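Local coordinates for CCHC-type domain-containing protein (Trypanosoma brucei brucei, PDB 7C45) that binds RNA and probably trims guide RNAs from their 3' ends as a metal-dependent exonuclease of the RNase D kind, at residues Val208-Val212 / Val213-Arg217; Glu108-Ser111 / Cys112-Val116; Leu76-Pro80 / Asp81-Lys85. All coordinates share one frame; numbering follows the deposited sequence.

In the fold
All three contacts are short-range arrangements at the ends of helices, none at the catalytic centre itself. Contacts 2 and 3 are neighbours in the exonuclease domain, their centres about 12 Å apart. They meet through Leu114, whose CD2 lies 3.5 Å from Pro80 CB and whose CD1 lies 3.7 Å from Phe83 CE2. Contact 1 stands apart, its centre about 26 Å from that of contact 2 and about 34 Å from that of contact 3. Contact 2 comes nearest the RNA, about 8 Å between closest atoms. Its Ala109 side chain is about 10 Å from a calcium ion; the calcium site is formed by Asp41, Glu43 and Asp191.

Contact 1 of 3, residues Val208-Val212 / Val213-Arg217; sequences VPVDV and VAVER
Val213 lies beside Val212, their CG2 methyls 4.4 Å apart where the chain turns from loop into helix. At Ala214 the methyl CB rests 3.4 Å from Asp211 O and 4.3 Å from Asp211 CB, closing over the backbone of the residue that precedes the helix. Asp211 holds the N-cap position, yet its carboxylate makes no capping bond; the residue contributes through its own carbonyl. Val215 uses that carbonyl twice. Its N-H donates to Asp211 O, Val215 N lying 3.2 Å from the oxygen, and its CG2 methyl lies beside the same oxygen. Val215 CG2 then reaches back past the start of the helix to Val210 CG1, 3.7 Å away, the two side chains crossing at about a right angle. This buried valine pair ties the last part of the incoming loop to the first turn; Ile252 also touches Val210, and Leu122 also touches Val215. Glu216 makes the tighter backbone link, Glu216 N to Val212 O at 2.8 Å. With its first torsion at -78°, which sets CG beside the backbone N, Glu216 CG folds along the same acceptor, 3.4 Å from Val212 O, and the extended chain beyond carries OE2 to a salt bridge with Arg97. Arg217 adds a backbone bond, Arg217 N donating to Val213 O at 3.0 Å. The whole is the first turn of helix 212-226, following the loop after helix 182-202: a helix N-terminus whose opening carbonyls take successive i to i+4 bonds, joined to its leading loop by an apolar valine-valine contact rather than by a side-chain cap.

Contact 2 of 3, residues Glu108-Ser111 / Cys112-Val116; sequences EALS and CQLGV
Leu110 O is gripped by two backbone donors, Leu114 N at 3.0 Å and Val116 N at 3.1 Å, which reach it from opposite faces of its carbonyl plane. Neither lies on a lone pair, but the bond from Val116 is nearly straight at its hydrogen (176°). Val116 also brings CG2 to 3.6 Å from Leu110 CB; that methyl sits between the backbone N and the carbonyl carbon, which turns it back over the last helical turn. Apolar carbons crowd close to the doubly used oxygen as well, Val116 CG2 at 3.3 Å and Leu114 CB at 3.2 Å from Leu110 O. Farther out, Leu110 CD2 meets Leu114 CD1 at 3.6 Å. One turn earlier, Cys112 N donates to Glu108 O at 2.9 Å, and Cys112 SG lies alongside the same acceptor. Gln113 N bonds to Ala109 O, and its side-chain amide carries on past Ala109 CB to Ile57 N and Gly55 O, which fix both its ends. The carboxylate of Glu108 turns away to Arg105, Gln53 and Val232 N, while Ser111 OG bonds to Gly229 N. Gly115 leaves the helix with positive phi (69°), its N making a weak bond to Ser111 O. Residues 112-114 widen into a pi-type turn near the end of helix 104-114, the helix of a beta-alpha-beta unit between strands 97-100 and 121-123.

Contact 3 of 3, residues Leu76-Pro80 / Asp81-Lys85; sequences LTLTP and DVFVK
Val82 and Thr79 meet obliquely, with the CG2 branch of the valine beside the threonine hydroxyl: Val82 CG2 comes within 3.5 Å of Thr79 OG1 and within 3.3 Å of Leu78 O. The CB of Val82 shares in this touch on the Leu78 carbonyl. The hydroxyl owes its place to the first torsion of Thr79 (chi1 69°), which sets OG1 between the backbone N and the carbonyl carbon, facing the start of the next helix. There Thr79 OG1 accepts a weak capping bond from Val82 N, 3.3 Å long. It also donates to Leu78 O, in the carbonyl plane and on a lone pair, with an unusually short 2.5 Å between Thr79 OG1 and Leu78 O, linking the two helix ends. Thr79 has positive phi, the kink by which the chain leaves the first helix, and its carbonyl then points into the second: Phe83 N bonds to Thr79 O at 3.0 Å and nearly straight (173°). Phe83 CB leans toward the first segment, where Leu78 CD1 approaches it at 4.3 Å, while the ring itself leads away and forms an edge-to-face pair with Phe73. Pro80, in the first turn, has no amide hydrogen to offer, but its carbonyl is well used. Val84 N donates to Pro80 O at 2.9 Å, and both methyls of Val84 lie close to that oxygen, CG2 at 3.1 Å. The junction joins the short helix 75-78, which follows strand 70-74, to helix 80-92. On one side Val82 packs on His22 and Leu25 of helix 22-33; Pro80, Phe83 and Val84 face helix 104-114.

Contact 1 of 3, residues Val208-Val212 / Val213-Arg217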
ATOM      1  N   VAL A 208      -3.020  12.311 -13.475  1.00 25.35           N
ATOM      2  CA  VAL A 208      -1.973  12.095 -12.470  1.00 19.45           C
ATOM      3  C   VAL A 208      -0.654  12.444 -13.148  1.00 16.85           C
ATOM      4  O   VAL A 208      -0.414  11.972 -14.258  1.00 17.17           O
ATOM      5  CB  VAL A 208      -1.998  10.652 -11.928  1.00 19.53           C
ATOM      6  CG1 VAL A 208      -0.729  10.316 -11.135  1.00 17.13           C
ATOM      7  CG2 VAL A 208      -3.194  10.471 -11.040  1.00 17.83           C
ATOM      8  N   PRO A 209       0.219  13.242 -12.534  1.00 16.64           N
ATOM      9  CA  PRO A 209       1.386  13.785 -13.246  1.00 24.96           C
ATOM     10  C   PRO A 209       2.629  12.902 -13.288  1.00 27.07           C
ATOM     11  O   PRO A 209       3.667  13.357 -13.790  1.00 21.68           O
ATOM     12  CB  PRO A 209       1.673  15.053 -12.443  1.00 20.20           C
ATOM     13  CG  PRO A 209       1.306  14.692 -11.076  1.00 16.38           C
ATOM     14  CD  PRO A 209       0.134  13.765 -11.165  1.00 18.64           C
ATOM     15  N   VAL A 210       2.576  11.684 -12.756  1.00 23.03           N
ATOM     16  CA  VAL A 210       3.662  10.722 -12.870  1.00 16.42           C
ATOM     17  C   VAL A 210       3.161   9.527 -13.671  1.00 16.60           C
ATOM     18  O   VAL A 210       2.020   9.098 -13.495  1.00 18.99           O
ATOM     19  CB  VAL A 210       4.165  10.292 -11.479  1.00 15.96           C
ATOM     20  CG1 VAL A 210       5.294   9.295 -11.609  1.00 19.72           C
ATOM     21  CG2 VAL A 210       4.641  11.525 -10.722  1.00 17.91           C
ATOM     22  N   ASP A 211       4.012   9.016 -14.562  1.00 18.36           N
ATOM     23  CA  ASP A 211       3.655   7.908 -15.446  1.00 19.98           C
ATOM     24  C   ASP A 211       3.649   6.586 -14.685  1.00 16.79           C
ATOM     25  O   ASP A 211       4.565   6.306 -13.913  1.00 16.51           O
ATOM     26  CB  ASP A 211       4.658   7.815 -16.606  1.00 23.37           C
ATOM     27  CG  ASP A 211       4.626   9.029 -17.529  1.00 36.48           C
ATOM     28  OD1 ASP A 211       3.520   9.513 -17.827  1.00 41.92           O
ATOM     29  OD2 ASP A 211       5.712   9.483 -17.968  1.00 33.03           O
ATOM     30  N   VAL A 212       2.617   5.766 -14.908  1.00 16.85           N
ATOM     31  CA  VAL A 212       2.553   4.483 -14.217  1.00 17.90           C
ATOM     32  C   VAL A 212       3.749   3.609 -14.576  1.00 16.62           C
ATOM     33  O   VAL A 212       4.263   2.880 -13.730  1.00 16.30           O
ATOM     34  CB  VAL A 212       1.219   3.781 -14.517  1.00 22.12           C
ATOM     35  CG1 VAL A 212       0.072   4.709 -14.210  1.00 27.30           C
ATOM     36  CG2 VAL A 212       1.148   3.401 -15.948  1.00 17.22           C
ATOM     37  N   VAL A 213       4.235   3.695 -15.813  1.00 17.10           N
ATOM     38  CA  VAL A 213       5.376   2.884 -16.227  1.00 17.27           C
ATOM     39  C   VAL A 213       6.618   3.251 -15.413  1.00 17.02           C
ATOM     40  O   VAL A 213       7.399   2.380 -15.002  1.00 16.89           O
ATOM     41  CB  VAL A 213       5.628   3.062 -17.733  1.00 19.05           C
ATOM     42  CG1 VAL A 213       6.943   2.469 -18.091  1.00 25.19           C
ATOM     43  CG2 VAL A 213       4.536   2.407 -18.544  1.00 24.21           C
ATOM     44  N   ALA A 214       6.809   4.551 -15.164  1.00 16.98           N
ATOM     45  CA  ALA A 214       7.934   4.988 -14.349  1.00 16.79           C
ATOM     46  C   ALA A 214       7.859   4.387 -12.956  1.00 16.27           C
ATOM     47  O   ALA A 214       8.868   3.916 -12.419  1.00 16.18           O
ATOM     48  CB  ALA A 214       7.963   6.507 -14.245  1.00 16.82           C
ATOM     49  N   VAL A 215       6.674   4.390 -12.357  1.00 15.99           N
ATOM     50  CA  VAL A 215       6.540   3.854 -11.009  1.00 15.56           C
ATOM     51  C   VAL A 215       6.665   2.331 -11.025  1.00 15.52           C
ATOM     52  O   VAL A 215       7.163   1.729 -10.065  1.00 15.28           O
ATOM     53  CB  VAL A 215       5.220   4.307 -10.378  1.00 15.35           C
ATOM     54  CG1 VAL A 215       5.133   3.831  -8.942  1.00 14.98           C
ATOM     55  CG2 VAL A 215       5.110   5.830 -10.420  1.00 15.42           C
ATOM     56  N   GLU A 216       6.241   1.692 -12.110  1.00 15.80           N
ATOM     57  CA  GLU A 216       6.437   0.248 -12.215  1.00 15.81           C
ATOM     58  C   GLU A 216       7.920  -0.084 -12.203  1.00 15.91           C
ATOM     59  O   GLU A 216       8.350  -1.027 -11.529  1.00 15.73           O
ATOM     60  CB  GLU A 216       5.780  -0.296 -13.493  1.00 16.18           C
ATOM     61  CG  GLU A 216       4.271  -0.471 -13.423  1.00 16.12           C
ATOM     62  CD  GLU A 216       3.680  -0.996 -14.741  1.00 17.69           C
ATOM     63  OE1 GLU A 216       4.247  -0.715 -15.798  1.00 21.78           O
ATOM     64  OE2 GLU A 216       2.680  -1.726 -14.695  1.00 21.63           O
ATOM     65  N   ARG A 217       8.718   0.690 -12.950  1.00 16.24           N
ATOM     66  CA  ARG A 217      10.157   0.457 -12.998  1.00 16.43           C
ATOM     67  C   ARG A 217      10.793   0.736 -11.642  1.00 16.10           C
ATOM     68  O   ARG A 217      11.661  -0.021 -11.180  1.00 16.08           O
ATOM     69  CB  ARG A 217      10.794   1.316 -14.096  1.00 16.92           C
ATOM     70  CG  ARG A 217      10.367   0.918 -15.509  1.00 17.38           C
ATOM     71  CD  ARG A 217      10.726  -0.524 -15.808  1.00 29.80           C
ATOM     72  NE  ARG A 217       9.661  -1.448 -15.418  1.00 41.49           N
ATOM     73  CZ  ARG A 217       9.852  -2.677 -14.940  1.00 41.05           C
ATOM     74  NH1 ARG A 217       8.805  -3.429 -14.619  1.00 40.52           N
ATOM     75  NH2 ARG A 217      11.079  -3.157 -14.776  1.00 37.70           N
TER

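Contact 2 of 3, residues Glu108-Ser111 / Cys112-Val116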
ATOM      1  N   GLU A 108      10.408  -9.106   0.766  1.00 14.21           N
ATOM      2  CA  GLU A 108      11.438  -9.810   1.503  1.00 14.39           C
ATOM      3  C   GLU A 108      10.892 -11.096   2.096  1.00 14.36           C
ATOM      4  O   GLU A 108      11.549 -12.130   2.032  1.00 14.50           O
ATOM      5  CB  GLU A 108      11.996  -8.925   2.612  1.00 14.50           C
ATOM      6  CG  GLU A 108      13.050  -9.612   3.459  1.00 14.75           C
ATOM      7  CD  GLU A 108      13.553  -8.697   4.537  1.00 14.91           C
ATOM      8  OE1 GLU A 108      12.708  -8.113   5.231  1.00 18.34           O
ATOM      9  OE2 GLU A 108      14.782  -8.533   4.666  1.00 17.34           O
ATOM     10  N   ALA A 109       9.680 -11.045   2.658  1.00 14.23           N
ATOM     11  CA  ALA A 109       9.090 -12.243   3.256  1.00 14.25           C
ATOM     12  C   ALA A 109       8.682 -13.247   2.193  1.00 14.19           C
ATOM     13  O   ALA A 109       8.830 -14.459   2.395  1.00 14.27           O
ATOM     14  CB  ALA A 109       7.892 -11.877   4.134  1.00 14.19           C
ATOM     15  N   LEU A 110       8.149 -12.772   1.064  1.00 14.10           N
ATOM     16  CA  LEU A 110       7.816 -13.696  -0.015  1.00 14.11           C
ATOM     17  C   LEU A 110       9.057 -14.445  -0.480  1.00 14.27           C
ATOM     18  O   LEU A 110       9.005 -15.651  -0.717  1.00 14.34           O
ATOM     19  CB  LEU A 110       7.172 -12.956  -1.191  1.00 14.07           C
ATOM     20  CG  LEU A 110       5.766 -12.416  -0.919  1.00 13.97           C
ATOM     21  CD1 LEU A 110       5.261 -11.640  -2.136  1.00 15.18           C
ATOM     22  CD2 LEU A 110       4.800 -13.542  -0.571  1.00 16.44           C
ATOM     23  N   SER A 111      10.186 -13.746  -0.602  1.00 14.51           N
ATOM     24  CA  SER A 111      11.390 -14.384  -1.123  1.00 14.59           C
ATOM     25  C   SER A 111      12.029 -15.291  -0.074  1.00 14.71           C
ATOM     26  O   SER A 111      12.347 -16.447  -0.360  1.00 15.15           O
ATOM     27  CB  SER A 111      12.385 -13.323  -1.603  1.00 14.73           C
ATOM     28  OG  SER A 111      13.595 -13.932  -2.041  1.00 15.38           O
ATOM     29  N   CYS A 112      12.209 -14.782   1.142  1.00 14.71           N
ATOM     30  CA  CYS A 112      12.873 -15.541   2.201  1.00 14.89           C
ATOM     31  C   CYS A 112      12.057 -16.740   2.634  1.00 14.83           C
ATOM     32  O   CYS A 112      12.595 -17.843   2.792  1.00 15.01           O
ATOM     33  CB  CYS A 112      13.106 -14.659   3.415  1.00 14.95           C
ATOM     34  SG  CYS A 112      14.419 -13.492   3.197  1.00 16.13           S
ATOM     35  N   GLN A 113      10.774 -16.525   2.890  1.00 14.64           N
ATOM     36  CA  GLN A 113       9.933 -17.558   3.469  1.00 16.95           C
ATOM     37  C   GLN A 113       9.282 -18.445   2.426  1.00 14.56           C
ATOM     38  O   GLN A 113       9.152 -19.652   2.654  1.00 14.65           O
ATOM     39  CB  GLN A 113       8.871 -16.923   4.359  1.00 14.67           C
ATOM     40  CG  GLN A 113       9.465 -16.207   5.550  1.00 16.21           C
ATOM     41  CD  GLN A 113       8.407 -15.667   6.458  1.00 14.68           C
ATOM     42  OE1 GLN A 113       7.446 -16.363   6.815  1.00 14.71           O
ATOM     43  NE2 GLN A 113       8.549 -14.411   6.820  1.00 14.68           N
ATOM     44  N   LEU A 114       8.902 -17.899   1.267  1.00 14.45           N
ATOM     45  CA  LEU A 114       8.176 -18.687   0.287  1.00 14.44           C
ATOM     46  C   LEU A 114       9.003 -19.038  -0.933  1.00 14.57           C
ATOM     47  O   LEU A 114       8.593 -19.918  -1.698  1.00 16.00           O
ATOM     48  CB  LEU A 114       6.898 -17.945  -0.161  1.00 14.31           C
ATOM     49  CG  LEU A 114       5.903 -17.567   0.944  1.00 17.89           C
ATOM     50  CD1 LEU A 114       4.601 -17.013   0.389  1.00 16.93           C
ATOM     51  CD2 LEU A 114       5.640 -18.757   1.858  1.00 15.30           C
ATOM     52  N   GLY A 115      10.159 -18.396  -1.118  1.00 14.66           N
ATOM     53  CA  GLY A 115      10.968 -18.608  -2.300  1.00 14.86           C
ATOM     54  C   GLY A 115      10.358 -18.070  -3.573  1.00 15.04           C
ATOM     55  O   GLY A 115      10.625 -18.589  -4.649  1.00 17.67           O
ATOM     56  N   VAL A 116       9.539 -17.034  -3.473  1.00 14.67           N
ATOM     57  CA  VAL A 116       8.840 -16.462  -4.610  1.00 15.58           C
ATOM     58  C   VAL A 116       9.267 -15.008  -4.756  1.00 16.84           C
ATOM     59  O   VAL A 116       9.413 -14.290  -3.766  1.00 14.52           O
ATOM     60  CB  VAL A 116       7.311 -16.592  -4.446  1.00 17.54           C
ATOM     61  CG1 VAL A 116       6.891 -18.060  -4.482  1.00 16.67           C
ATOM     62  CG2 VAL A 116       6.872 -15.991  -3.151  1.00 18.66           C
TER

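Contact 3 of 3, residues Leu76-Pro80 / Asp81-Lys85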
ATOM      1  N   LEU A  76      -0.374 -20.139   7.353  1.00 15.26           N
ATOM      2  CA  LEU A  76       0.022 -20.926   8.526  1.00 15.49           C
ATOM      3  C   LEU A  76      -0.672 -22.282   8.520  1.00 15.69           C
ATOM      4  O   LEU A  76      -0.036 -23.321   8.733  1.00 15.76           O
ATOM      5  CB  LEU A  76      -0.298 -20.163   9.811  1.00 15.74           C
ATOM      6  CG  LEU A  76       0.093 -20.781  11.148  1.00 16.08           C
ATOM      7  CD1 LEU A  76       1.608 -20.873  11.237  1.00 18.88           C
ATOM      8  CD2 LEU A  76      -0.528 -20.004  12.320  1.00 16.41           C
ATOM      9  N   THR A  77      -1.965 -22.295   8.174  1.00 15.80           N
ATOM     10  CA  THR A  77      -2.701 -23.555   8.182  1.00 16.03           C
ATOM     11  C   THR A  77      -2.405 -24.380   6.928  1.00 15.85           C
ATOM     12  O   THR A  77      -2.150 -25.575   7.020  1.00 15.95           O
ATOM     13  CB  THR A  77      -4.197 -23.277   8.319  1.00 16.31           C
ATOM     14  OG1 THR A  77      -4.460 -22.666   9.592  1.00 16.57           O
ATOM     15  CG2 THR A  77      -4.971 -24.576   8.221  1.00 16.58           C
ATOM     16  N   LEU A  78      -2.432 -23.751   5.746  1.00 15.62           N
ATOM     17  CA  LEU A  78      -2.162 -24.466   4.499  1.00 15.51           C
ATOM     18  C   LEU A  78      -0.754 -25.059   4.463  1.00 15.37           C
ATOM     19  O   LEU A  78      -0.539 -26.119   3.863  1.00 15.41           O
ATOM     20  CB  LEU A  78      -2.332 -23.517   3.317  1.00 15.33           C
ATOM     21  CG  LEU A  78      -3.745 -23.009   3.042  1.00 15.50           C
ATOM     22  CD1 LEU A  78      -3.682 -21.880   2.012  1.00 15.33           C
ATOM     23  CD2 LEU A  78      -4.634 -24.151   2.544  1.00 15.76           C
ATOM     24  N   THR A  79       0.211 -24.350   5.051  1.00 15.26           N
ATOM     25  CA  THR A  79       1.671 -24.405   4.972  1.00 15.13           C
ATOM     26  C   THR A  79       2.140 -23.682   3.727  1.00 14.91           C
ATOM     27  O   THR A  79       1.478 -23.746   2.683  1.00 14.89           O
ATOM     28  CB  THR A  79       2.280 -25.819   4.958  1.00 15.25           C
ATOM     29  OG1 THR A  79       1.972 -26.489   3.728  1.00 15.22           O
ATOM     30  CG2 THR A  79       1.835 -26.620   6.177  1.00 15.51           C
ATOM     31  N   PRO A  80       3.283 -22.994   3.814  1.00 14.81           N
ATOM     32  CA  PRO A  80       3.890 -22.412   2.619  1.00 14.66           C
ATOM     33  C   PRO A  80       3.988 -23.373   1.440  1.00 14.71           C
ATOM     34  O   PRO A  80       3.681 -22.983   0.310  1.00 14.67           O
ATOM     35  CB  PRO A  80       5.263 -21.975   3.148  1.00 14.65           C
ATOM     36  CG  PRO A  80       4.973 -21.539   4.552  1.00 14.72           C
ATOM     37  CD  PRO A  80       3.942 -22.523   5.050  1.00 14.86           C
ATOM     38  N   ASP A  81       4.410 -24.614   1.668  1.00 14.83           N
ATOM     39  CA  ASP A  81       4.576 -25.538   0.556  1.00 14.92           C
ATOM     40  C   ASP A  81       3.284 -25.684  -0.226  1.00 14.96           C
ATOM     41  O   ASP A  81       3.294 -25.631  -1.458  1.00 19.61           O
ATOM     42  CB  ASP A  81       5.061 -26.904   1.053  1.00 15.15           C
ATOM     43  CG  ASP A  81       5.346 -27.875  -0.085  1.00 18.67           C
ATOM     44  OD1 ASP A  81       6.099 -27.528  -1.009  1.00 20.16           O
ATOM     45  OD2 ASP A  81       4.771 -28.968  -0.078  1.00 26.24           O
ATOM     46  N   VAL A  82       2.163 -25.841   0.468  1.00 15.02           N
ATOM     47  CA  VAL A  82       0.898 -26.019  -0.239  1.00 15.13           C
ATOM     48  C   VAL A  82       0.487 -24.717  -0.922  1.00 15.04           C
ATOM     49  O   VAL A  82       0.121 -24.698  -2.107  1.00 15.13           O
ATOM     50  CB  VAL A  82      -0.191 -26.529   0.721  1.00 15.28           C
ATOM     51  CG1 VAL A  82      -1.567 -26.469   0.041  1.00 15.44           C
ATOM     52  CG2 VAL A  82       0.100 -27.961   1.139  1.00 15.43           C
ATOM     53  N   PHE A  83       0.575 -23.608  -0.190  1.00 14.90           N
ATOM     54  CA  PHE A  83       0.124 -22.317  -0.715  1.00 15.17           C
ATOM     55  C   PHE A  83       0.883 -21.901  -1.976  1.00 14.78           C
ATOM     56  O   PHE A  83       0.276 -21.421  -2.944  1.00 14.86           O
ATOM     57  CB  PHE A  83       0.261 -21.254   0.377  1.00 14.70           C
ATOM     58  CG  PHE A  83       0.159 -19.841  -0.124  1.00 14.59           C
ATOM     59  CD1 PHE A  83      -1.074 -19.283  -0.405  1.00 14.69           C
ATOM     60  CD2 PHE A  83       1.293 -19.059  -0.304  1.00 14.44           C
ATOM     61  CE1 PHE A  83      -1.180 -17.976  -0.876  1.00 14.61           C
ATOM     62  CE2 PHE A  83       1.192 -17.754  -0.752  1.00 14.36           C
ATOM     63  CZ  PHE A  83      -0.055 -17.214  -1.044  1.00 14.44           C
ATOM     64  N   VAL A  84       2.203 -22.072  -1.994  1.00 14.71           N
ATOM     65  CA  VAL A  84       2.989 -21.551  -3.105  1.00 15.38           C
ATOM     66  C   VAL A  84       2.868 -22.392  -4.373  1.00 14.93           C
ATOM     67  O   VAL A  84       3.182 -21.890  -5.457  1.00 15.12           O
ATOM     68  CB  VAL A  84       4.477 -21.424  -2.734  1.00 16.26           C
ATOM     69  CG1 VAL A  84       4.680 -20.528  -1.505  1.00 16.06           C
ATOM     70  CG2 VAL A  84       5.048 -22.768  -2.510  1.00 14.76           C
ATOM     71  N   LYS A  85       2.395 -23.639  -4.272  1.00 16.38           N
ATOM     72  CA  LYS A  85       2.367 -24.572  -5.396  1.00 18.36           C
ATOM     73  C   LYS A  85       1.907 -23.925  -6.701  1.00 16.89           C
ATOM     74  O   LYS A  85       2.663 -23.859  -7.673  1.00 20.07           O
ATOM     75  CB  LYS A  85       1.475 -25.770  -5.050  1.00 17.25           C
TER